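Local structure of TarM (Staphylococcus aureus subsp. aureus 21178, 4X7R) at residues A[212-226]-A[236-249]. The protein belongs to the GT-B glycosyltransferases, proteins built from two Rossmann-like domains facing each other across a cleft. The protein carries 1 engineered substitution. Residues are numbered along the deposited sequence; the frame is centred on the assembly and turned at random.
Sequences EKLIKDSKDSIMICD and NTNHKNAQKYGVIH. With 3YW ((2S)-2,3-dihydroxypropyl 2-acetamido-2-deoxy-alpha-D-glucopyranoside), chain F.
The carboxylate of Asp-217 reaches the loop 239-242 and takes three backbone N-H groups. Its CG lies anti to the backbone N (chi1 -160°), which turns both oxygens to that loop. Lys-240 N meets Asp-217 OD2 on the syn side at 2.7 Å, almost straight. OD1 accepts from Asn-241 N, also syn, and from Ala-242 N nearly along the C-O axis. Asn-241 answers with its ND2, which bonds Asp-217 O at 2.9 Å, from above the carbonyl plane.

The His-239 ring is fixed at both nitrogens. His-239 NE2 donates to Ile-215 O in the ring plane (2.7 Å), and ND1 shares a hydrogen bond with Thr-237 OG1. Over one face sits the methyl of Met-223, a CH-pi contact with Met-223 CE 3.9 Å from the centroid of the His-239 ring. The Met-223 chain bends at its last torsion (chi3 -85°), and CE also touches Ala-242 CB and the Lys-244 chain. Lys-244 NZ is hydrogen-bonded to Met-234 O and to Thr-237 OG1, the oxygen that also meets His-239.

Strands 221-225 and 243-247 are neighbours in the parallel sheet of a Rossmann-like domain, joined as a beta-alpha-beta unit through helix 231-235. On the sheet face of Ile-222 and Ile-224, Ile-222 CG2 lies at the edge of the Tyr-245 ring, 3.8 Å from Tyr-245 CD2. Helix 480-492 packs on this face.

Next to the ligand, His-249 NE2 donates in its ring plane to the anti side of Asp-226 OD1 (2.6 Å). Arg-25 forms a salt bridge with the same oxygen. His-249 ND1 is hydrogen-bonded to O6 of the bound 3YW at 2.7 Å.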
ATOM      1  N   GLU A 212     -14.457  16.222   7.760  1.00 41.60           N
ATOM      2  CA  GLU A 212     -15.708  16.852   8.206  1.00 42.48           C
ATOM      3  C   GLU A 212     -16.324  17.657   7.056  1.00 45.93           C
ATOM      4  O   GLU A 212     -17.543  17.733   6.960  1.00 45.61           O
ATOM      5  CB  GLU A 212     -15.462  17.741   9.431  1.00 44.35           C
ATOM      6  CG  GLU A 212     -15.125  16.947  10.680  1.00 46.08           C
ATOM      7  CD  GLU A 212     -14.487  17.726  11.811  1.00 59.99           C
ATOM      8  OE1 GLU A 212     -14.052  18.881  11.592  1.00 64.22           O
ATOM      9  OE2 GLU A 212     -14.384  17.157  12.918  1.00 52.04           O
ATOM     10  N   LYS A 213     -15.477  18.206   6.165  1.00 42.57           N
ATOM     11  CA  LYS A 213     -15.871  18.951   4.956  1.00 43.82           C
ATOM     12  C   LYS A 213     -16.321  17.967   3.840  1.00 48.04           C
ATOM     13  O   LYS A 213     -17.365  18.154   3.215  1.00 46.72           O
ATOM     14  CB  LYS A 213     -14.683  19.830   4.472  1.00 46.80           C
ATOM     15  CG  LYS A 213     -15.004  21.303   4.295  1.00 64.88           C
ATOM     16  CD  LYS A 213     -15.543  21.992   5.548  1.00 74.30           C
ATOM     17  CE  LYS A 213     -16.231  23.299   5.191  1.00 83.42           C
ATOM     18  NZ  LYS A 213     -17.536  23.112   4.476  1.00 84.97           N
ATOM     19  N   LEU A 214     -15.561  16.889   3.643  1.00 44.55           N
ATOM     20  CA  LEU A 214     -15.868  15.875   2.639  1.00 43.26           C
ATOM     21  C   LEU A 214     -17.101  15.037   2.942  1.00 45.48           C
ATOM     22  O   LEU A 214     -17.883  14.784   2.043  1.00 44.68           O
ATOM     23  CB  LEU A 214     -14.653  14.948   2.462  1.00 41.79           C
ATOM     24  CG  LEU A 214     -14.728  13.912   1.332  1.00 45.06           C
ATOM     25  CD1 LEU A 214     -14.582  14.602  -0.045  1.00 45.25           C
ATOM     26  CD2 LEU A 214     -13.685  12.827   1.534  1.00 37.71           C
ATOM     27  N   ILE A 215     -17.241  14.556   4.176  1.00 41.94           N
ATOM     28  CA  ILE A 215     -18.280  13.594   4.542  1.00 41.41           C
ATOM     29  C   ILE A 215     -19.393  14.224   5.367  1.00 46.85           C
ATOM     30  O   ILE A 215     -19.153  14.660   6.492  1.00 46.81           O
ATOM     31  CB  ILE A 215     -17.599  12.353   5.243  1.00 41.96           C
ATOM     32  CG1 ILE A 215     -16.442  11.769   4.385  1.00 40.36           C
ATOM     33  CG2 ILE A 215     -18.610  11.277   5.653  1.00 40.73           C
ATOM     34  CD1 ILE A 215     -15.411  10.873   5.161  1.00 39.31           C
ATOM     35  N   LYS A 216     -20.613  14.245   4.823  1.00 45.18           N
ATOM     36  CA  LYS A 216     -21.758  14.804   5.540  1.00 47.55           C
ATOM     37  C   LYS A 216     -22.154  13.969   6.768  1.00 52.71           C
ATOM     38  O   LYS A 216     -22.058  12.725   6.760  1.00 51.20           O
ATOM     39  CB  LYS A 216     -22.957  15.145   4.605  1.00 51.88           C
ATOM     40  CG  LYS A 216     -23.878  14.001   4.235  1.00 66.96           C
ATOM     41  CD  LYS A 216     -25.036  14.574   3.411  1.00 84.87           C
ATOM     42  CE  LYS A 216     -25.131  13.949   2.066  1.00100.66           C
ATOM     43  NZ  LYS A 216     -26.049  14.726   1.175  1.00111.27           N
ATOM     44  N   ASP A 217     -22.552  14.675   7.842  1.00 50.28           N
ATOM     45  CA  ASP A 217     -22.949  14.044   9.093  1.00 49.83           C
ATOM     46  C   ASP A 217     -24.337  13.393   9.044  1.00 55.14           C
ATOM     47  O   ASP A 217     -25.281  13.814   9.728  1.00 55.00           O
ATOM     48  CB  ASP A 217     -22.738  14.966  10.306  1.00 50.59           C
ATOM     49  CG  ASP A 217     -22.677  14.177  11.593  1.00 52.17           C
ATOM     50  OD1 ASP A 217     -22.619  12.921  11.523  1.00 50.50           O
ATOM     51  OD2 ASP A 217     -22.662  14.803  12.670  1.00 56.62           O
ATOM     52  N   SER A 218     -24.416  12.307   8.266  1.00 52.32           N
ATOM     53  CA  SER A 218     -25.614  11.500   8.040  1.00 52.31           C
ATOM     54  C   SER A 218     -25.315  10.044   8.361  1.00 55.05           C
ATOM     55  O   SER A 218     -24.218   9.568   8.070  1.00 54.27           O
ATOM     56  CB  SER A 218     -26.044  11.636   6.580  1.00 54.98           C
ATOM     57  OG  SER A 218     -26.875  10.574   6.149  1.00 65.16           O
ATOM     58  N   LYS A 219     -26.311   9.319   8.899  1.00 51.87           N
ATOM     59  CA  LYS A 219     -26.246   7.880   9.214  1.00 50.71           C
ATOM     60  C   LYS A 219     -25.946   7.043   7.945  1.00 53.24           C
ATOM     61  O   LYS A 219     -25.497   5.899   8.043  1.00 50.74           O
ATOM     62  CB  LYS A 219     -27.570   7.411   9.868  1.00 54.94           C
ATOM     63  CG  LYS A 219     -27.860   8.052  11.234  1.00 76.06           C
ATOM     64  CD  LYS A 219     -29.357   8.320  11.511  1.00 88.89           C
ATOM     65  CE  LYS A 219     -29.960   9.510  10.760  1.00 96.86           C
ATOM     66  NZ  LYS A 219     -29.251  10.799  11.015  1.00 94.24           N
ATOM     67  N   ASP A 220     -26.209   7.629   6.758  1.00 50.86           N
ATOM     68  CA  ASP A 220     -25.967   7.031   5.444  1.00 49.61           C
ATOM     69  C   ASP A 220     -24.489   7.139   5.058  1.00 48.47           C
ATOM     70  O   ASP A 220     -24.043   6.407   4.180  1.00 48.33           O
ATOM     71  CB  ASP A 220     -26.867   7.697   4.376  1.00 52.87           C
ATOM     72  CG  ASP A 220     -28.353   7.346   4.491  1.00 63.67           C
ATOM     73  OD1 ASP A 220     -28.666   6.235   4.955  1.00 60.16           O
ATOM     74  OD2 ASP A 220     -29.204   8.196   4.109  1.00 74.43           O
ATOM     75  N   SER A 221     -23.741   8.059   5.705  1.00 42.69           N
ATOM     76  CA  SER A 221     -22.299   8.258   5.482  1.00 41.24           C
ATOM     77  C   SER A 221     -21.551   7.221   6.312  1.00 45.38           C
ATOM     78  O   SER A 221     -21.764   7.118   7.529  1.00 45.88           O
ATOM     79  CB  SER A 221     -21.873   9.662   5.887  1.00 42.05           C
ATOM     80  OG  SER A 221     -22.307  10.659   4.976  1.00 48.79           O
ATOM     81  N   ILE A 222     -20.723   6.415   5.646  1.00 41.21           N
ATOM     82  CA  ILE A 222     -19.961   5.348   6.312  1.00 39.84           C
ATOM     83  C   ILE A 222     -18.472   5.543   6.062  1.00 40.41           C
ATOM     84  O   ILE A 222     -18.040   5.628   4.906  1.00 39.05           O
ATOM     85  CB  ILE A 222     -20.445   3.936   5.867  1.00 42.32           C
ATOM     86  CG1 ILE A 222     -21.944   3.722   6.213  1.00 42.54           C
ATOM     87  CG2 ILE A 222     -19.539   2.815   6.463  1.00 41.76           C
ATOM     88  CD1 ILE A 222     -22.702   2.870   5.237  1.00 40.72           C
ATOM     89  N   MET A 223     -17.697   5.621   7.152  1.00 35.62           N
ATOM     90  CA  MET A 223     -16.245   5.732   7.090  1.00 33.73           C
ATOM     91  C   MET A 223     -15.659   4.385   7.460  1.00 36.99           C
ATOM     92  O   MET A 223     -16.044   3.778   8.470  1.00 34.02           O
ATOM     93  CB  MET A 223     -15.726   6.803   8.057  1.00 35.92           C
ATOM     94  CG  MET A 223     -16.024   8.219   7.576  1.00 39.77           C
ATOM     95  SD  MET A 223     -15.526   9.494   8.770  1.00 43.27           S
ATOM     96  CE  MET A 223     -16.959   9.530   9.794  1.00 40.47           C
ATOM     97  N   ILE A 224     -14.731   3.909   6.634  1.00 33.31           N
ATOM     98  CA  ILE A 224     -14.028   2.659   6.906  1.00 30.33           C
ATOM     99  C   ILE A 224     -12.566   3.006   6.906  1.00 35.05           C
ATOM    100  O   ILE A 224     -12.046   3.457   5.888  1.00 34.29           O
ATOM    101  CB  ILE A 224     -14.341   1.495   5.910  1.00 31.64           C
ATOM    102  CG1 ILE A 224     -15.827   1.105   5.947  1.00 32.68           C
ATOM    103  CG2 ILE A 224     -13.429   0.264   6.213  1.00 29.68           C
ATOM    104  CD1 ILE A 224     -16.254   0.150   4.826  1.00 35.90           C
ATOM    105  N   CYS A 225     -11.900   2.799   8.016  1.00 34.73           N
ATOM    106  CA  CYS A 225     -10.492   3.098   8.049  1.00 36.30           C
ATOM    107  C   CYS A 225      -9.709   1.814   7.881  1.00 37.17           C
ATOM    108  O   CYS A 225      -9.814   0.912   8.714  1.00 34.44           O
ATOM    109  CB  CYS A 225     -10.099   3.846   9.317  1.00 38.40           C
ATOM    110  SG  CYS A 225      -8.324   4.184   9.418  1.00 43.25           S
ATOM    111  N   ASP A 226      -8.947   1.737   6.783  1.00 32.86           N
ATOM    112  CA  ASP A 226      -8.108   0.600   6.403  1.00 31.59           C
ATOM    113  C   ASP A 226      -6.663   0.773   6.831  1.00 38.35           C
ATOM    114  O   ASP A 226      -6.046  -0.170   7.336  1.00 38.11           O
ATOM    115  CB  ASP A 226      -8.216   0.356   4.893  1.00 33.42           C
ATOM    116  CG  ASP A 226      -9.505  -0.325   4.496  1.00 39.11           C
ATOM    117  OD1 ASP A 226      -9.669  -1.517   4.838  1.00 36.84           O
ATOM    118  OD2 ASP A 226     -10.367   0.344   3.860  1.00 36.60           O
ATOM    119  N   ASN A 236     -10.988  11.149  15.457  1.00 38.85           N
ATOM    120  CA  ASN A 236     -11.102  12.521  15.977  1.00 39.81           C
ATOM    121  C   ASN A 236     -12.159  13.424  15.304  1.00 44.39           C
ATOM    122  O   ASN A 236     -12.352  14.547  15.776  1.00 46.31           O
ATOM    123  CB  ASN A 236      -9.737  13.210  15.965  1.00 36.93           C
ATOM    124  CG  ASN A 236      -8.682  12.551  16.820  1.00 58.94           C
ATOM    125  OD1 ASN A 236      -8.954  11.746  17.699  1.00 47.27           O
ATOM    126  ND2 ASN A 236      -7.438  12.880  16.576  1.00 58.91           N
ATOM    127  N   THR A 237     -12.816  12.985  14.204  1.00 38.97           N
ATOM    128  CA  THR A 237     -13.830  13.865  13.578  1.00 39.77           C
ATOM    129  C   THR A 237     -15.016  14.088  14.534  1.00 45.63           C
ATOM    130  O   THR A 237     -15.268  13.260  15.407  1.00 45.07           O
ATOM    131  CB  THR A 237     -14.320  13.385  12.200  1.00 41.53           C
ATOM    132  OG1 THR A 237     -15.248  12.326  12.376  1.00 44.30           O
ATOM    133  CG2 THR A 237     -13.217  13.000  11.249  1.00 33.25           C
ATOM    134  N   ASN A 238     -15.724  15.206  14.360  1.00 44.12           N
ATOM    135  CA  ASN A 238     -16.860  15.595  15.186  1.00 46.15           C
ATOM    136  C   ASN A 238     -18.203  14.965  14.774  1.00 50.42           C
ATOM    137  O   ASN A 238     -19.215  15.310  15.382  1.00 52.38           O
ATOM    138  CB  ASN A 238     -16.966  17.125  15.193  1.00 46.23           C
ATOM    139  CG  ASN A 238     -17.388  17.752  13.864  1.00 63.13           C
ATOM    140  OD1 ASN A 238     -17.593  17.090  12.836  1.00 60.55           O
ATOM    141  ND2 ASN A 238     -17.532  19.060  13.859  1.00 50.84           N
ATOM    142  N   HIS A 239     -18.225  14.082  13.735  1.00 45.95           N
ATOM    143  CA  HIS A 239     -19.449  13.432  13.216  1.00 45.22           C
ATOM    144  C   HIS A 239     -20.234  12.783  14.337  1.00 50.54           C
ATOM    145  O   HIS A 239     -19.662  12.054  15.143  1.00 49.48           O
ATOM    146  CB  HIS A 239     -19.143  12.375  12.124  1.00 44.02           C
ATOM    147  CG  HIS A 239     -18.544  12.928  10.867  1.00 45.51           C
ATOM    148  ND1 HIS A 239     -17.168  12.930  10.665  1.00 45.41           N
ATOM    149  CD2 HIS A 239     -19.144  13.418   9.757  1.00 46.30           C
ATOM    150  CE1 HIS A 239     -16.975  13.467   9.466  1.00 43.87           C
ATOM    151  NE2 HIS A 239     -18.132  13.791   8.887  1.00 44.93           N
ATOM    152  N   LYS A 240     -21.539  13.062  14.395  1.00 49.52           N
ATOM    153  CA  LYS A 240     -22.437  12.516  15.415  1.00 50.92           C
ATOM    154  C   LYS A 240     -23.302  11.387  14.845  1.00 56.48           C
ATOM    155  O   LYS A 240     -23.792  10.548  15.608  1.00 57.24           O
ATOM    156  CB  LYS A 240     -23.333  13.631  15.989  1.00 55.63           C
ATOM    157  CG  LYS A 240     -22.555  14.703  16.755  1.00 79.91           C
ATOM    158  CD  LYS A 240     -23.395  15.947  16.992  1.00 98.35           C
ATOM    159  CE  LYS A 240     -22.576  17.112  17.511  1.00120.68           C
ATOM    160  NZ  LYS A 240     -21.692  17.707  16.463  1.00131.11           N
ATOM    161  N   ASN A 241     -23.496  11.365  13.510  1.00 51.22           N
ATOM    162  CA  ASN A 241     -24.350  10.368  12.852  1.00 50.20           C
ATOM    163  C   ASN A 241     -23.604   9.435  11.930  1.00 49.52           C
ATOM    164  O   ASN A 241     -23.989   8.275  11.820  1.00 50.33           O
ATOM    165  CB  ASN A 241     -25.450  11.068  12.056  1.00 50.07           C
ATOM    166  CG  ASN A 241     -26.245  12.036  12.864  1.00 63.27           C
ATOM    167  OD1 ASN A 241     -26.761  11.701  13.939  1.00 59.36           O
ATOM    168  ND2 ASN A 241     -26.356  13.253  12.343  1.00 51.52           N
ATOM    169  N   ALA A 242     -22.592   9.949  11.206  1.00 42.54           N
ATOM    170  CA  ALA A 242     -21.806   9.141  10.283  1.00 40.27           C
ATOM    171  C   ALA A 242     -21.210   7.941  11.013  1.00 45.05           C
ATOM    172  O   ALA A 242     -20.853   8.060  12.184  1.00 44.03           O
ATOM    173  CB  ALA A 242     -20.719   9.974   9.647  1.00 39.19           C
ATOM    174  N   GLN A 243     -21.189   6.774  10.345  1.00 41.25           N
ATOM    175  CA  GLN A 243     -20.659   5.541  10.904  1.00 40.49           C
ATOM    176  C   GLN A 243     -19.146   5.469  10.776  1.00 40.94           C
ATOM    177  O   GLN A 243     -18.552   5.994   9.811  1.00 38.08           O
ATOM    178  CB  GLN A 243     -21.320   4.318  10.246  1.00 42.47           C
ATOM    179  CG  GLN A 243     -22.849   4.373  10.320  1.00 41.63           C
ATOM    180  CD  GLN A 243     -23.495   3.157   9.749  1.00 44.20           C
ATOM    181  OE1 GLN A 243     -22.994   2.043   9.893  1.00 41.53           O
ATOM    182  NE2 GLN A 243     -24.653   3.338   9.129  1.00 44.22           N
ATOM    183  N   LYS A 244     -18.513   4.818  11.768  1.00 38.14           N
ATOM    184  CA  LYS A 244     -17.053   4.656  11.795  1.00 36.16           C
ATOM    185  C   LYS A 244     -16.663   3.213  12.021  1.00 37.89           C
ATOM    186  O   LYS A 244     -17.066   2.601  13.020  1.00 37.10           O
ATOM    187  CB  LYS A 244     -16.385   5.574  12.844  1.00 38.73           C
ATOM    188  CG  LYS A 244     -16.624   7.074  12.626  1.00 41.51           C
ATOM    189  CD  LYS A 244     -15.963   7.922  13.714  1.00 37.60           C
ATOM    190  CE  LYS A 244     -16.125   9.423  13.498  1.00 32.04           C
ATOM    191  NZ  LYS A 244     -15.321  10.202  14.492  1.00 36.48           N
ATOM    192  N   TYR A 245     -15.846   2.677  11.104  1.00 33.18           N
ATOM    193  CA  TYR A 245     -15.345   1.297  11.177  1.00 32.42           C
ATOM    194  C   TYR A 245     -13.874   1.298  10.960  1.00 36.67           C
ATOM    195  O   TYR A 245     -13.368   2.095  10.175  1.00 36.64           O
ATOM    196  CB  TYR A 245     -15.987   0.371  10.103  1.00 32.78           C
ATOM    197  CG  TYR A 245     -17.483   0.231  10.250  1.00 34.22           C
ATOM    198  CD1 TYR A 245     -18.032  -0.696  11.132  1.00 36.29           C
ATOM    199  CD2 TYR A 245     -18.350   1.082   9.576  1.00 34.86           C
ATOM    200  CE1 TYR A 245     -19.409  -0.782  11.324  1.00 37.33           C
ATOM    201  CE2 TYR A 245     -19.733   0.985   9.740  1.00 36.13           C
ATOM    202  CZ  TYR A 245     -20.255   0.061  10.626  1.00 41.22           C
ATOM    203  OH  TYR A 245     -21.604  -0.002  10.839  1.00 43.74           O
ATOM    204  N   GLY A 246     -13.199   0.385  11.635  1.00 32.76           N
ATOM    205  CA  GLY A 246     -11.762   0.187  11.475  1.00 31.42           C
ATOM    206  C   GLY A 246     -11.588  -1.222  10.958  1.00 36.34           C
ATOM    207  O   GLY A 246     -12.232  -2.133  11.485  1.00 35.38           O
ATOM    208  N   VAL A 247     -10.788  -1.416   9.876  1.00 32.91           N
ATOM    209  CA  VAL A 247     -10.494  -2.769   9.386  1.00 33.10           C
ATOM    210  C   VAL A 247      -9.035  -3.068   9.746  1.00 36.96           C
ATOM    211  O   VAL A 247      -8.145  -2.336   9.311  1.00 36.15           O
ATOM    212  CB  VAL A 247     -10.766  -3.013   7.864  1.00 36.21           C
ATOM    213  CG1 VAL A 247     -10.270  -4.400   7.429  1.00 35.68           C
ATOM    214  CG2 VAL A 247     -12.247  -2.840   7.505  1.00 35.92           C
ATOM    215  N   ILE A 248      -8.801  -4.121  10.542  1.00 33.66           N
ATOM    216  CA  ILE A 248      -7.452  -4.577  10.902  1.00 33.17           C
ATOM    217  C   ILE A 248      -7.031  -5.624   9.842  1.00 35.97           C
ATOM    218  O   ILE A 248      -7.721  -6.615   9.616  1.00 33.75           O
ATOM    219  CB  ILE A 248      -7.367  -5.013  12.378  1.00 36.85           C
ATOM    220  CG1 ILE A 248      -7.379  -3.706  13.258  1.00 38.06           C
ATOM    221  CG2 ILE A 248      -6.093  -5.844  12.629  1.00 37.20           C
ATOM    222  CD1 ILE A 248      -7.512  -3.835  14.666  1.00 45.43           C
ATOM    223  N   HIS A 249      -5.983  -5.313   9.097  1.00 33.11           N
ATOM    224  CA  HIS A 249      -5.551  -6.153   7.977  1.00 31.81           C
ATOM    225  C   HIS A 249      -4.436  -7.138   8.357  1.00 36.72           C
ATOM    226  O   HIS A 249      -4.098  -8.019   7.566  1.00 37.85           O
ATOM    227  CB  HIS A 249      -5.082  -5.264   6.810  1.00 31.21           C
ATOM    228  CG  HIS A 249      -6.196  -4.565   6.114  1.00 33.31           C
ATOM    229  ND1 HIS A 249      -6.843  -5.145   5.041  1.00 34.26           N
ATOM    230  CD2 HIS A 249      -6.754  -3.360   6.366  1.00 33.74           C
ATOM    231  CE1 HIS A 249      -7.763  -4.272   4.661  1.00 33.16           C
ATOM    232  NE2 HIS A 249      -7.748  -3.186   5.435  1.00 33.75           N
TER
HETATM  233  O3A 3YW F 503       0.330  -3.112   6.947  0.75 57.69           O
HETATM  234  C4A 3YW F 503      -1.678  -4.988   4.399  0.75 53.29           C
HETATM  235  C5A 3YW F 503      -0.511  -4.630   5.286  0.75 54.48           C
HETATM  236  O5  3YW F 503      -3.994  -7.007   4.243  0.75 49.54           O
HETATM  237  C6A 3YW F 503      -0.821  -3.466   6.195  0.75 55.48           C
HETATM  238  C5  3YW F 503      -4.379  -8.051   3.339  0.75 42.66           C
HETATM  239  C6  3YW F 503      -5.744  -7.678   2.810  0.75 38.95           C
HETATM  240  C4  3YW F 503      -4.325  -9.383   4.083  0.75 41.85           C
HETATM  241  O6  3YW F 503      -6.699  -7.542   3.852  0.75 36.01           O
HETATM  242  C3  3YW F 503      -2.870  -9.673   4.439  0.75 44.50           C
HETATM  243  O4  3YW F 503      -4.814 -10.430   3.252  0.75 37.23           O
HETATM  244  O3  3YW F 503      -2.739 -10.896   5.164  0.75 39.03           O
HETATM  245  O7  3YW F 503      -0.593  -9.117   7.376  0.75 55.73           O
HETATM  246  C7  3YW F 503      -0.078  -8.987   6.270  0.75 54.03           C
HETATM  247  C8  3YW F 503       1.385  -9.220   6.042  0.75 53.39           C
HETATM  248  N2  3YW F 503      -0.788  -8.638   5.195  0.75 51.74           N
HETATM  249  C2  3YW F 503      -2.236  -8.512   5.204  0.75 48.39           C
HETATM  250  C1  3YW F 503      -2.668  -7.104   4.756  0.75 51.40           C
HETATM  251  O1  3YW F 503      -1.721  -6.369   4.033  0.75 51.03           O
HETATM  252  O2  3YW F 503       0.614  -4.316   4.465  0.75 55.13           O
HETATM  253  O   HOH W   1      -6.012  -1.117  10.139  1.00 38.30           O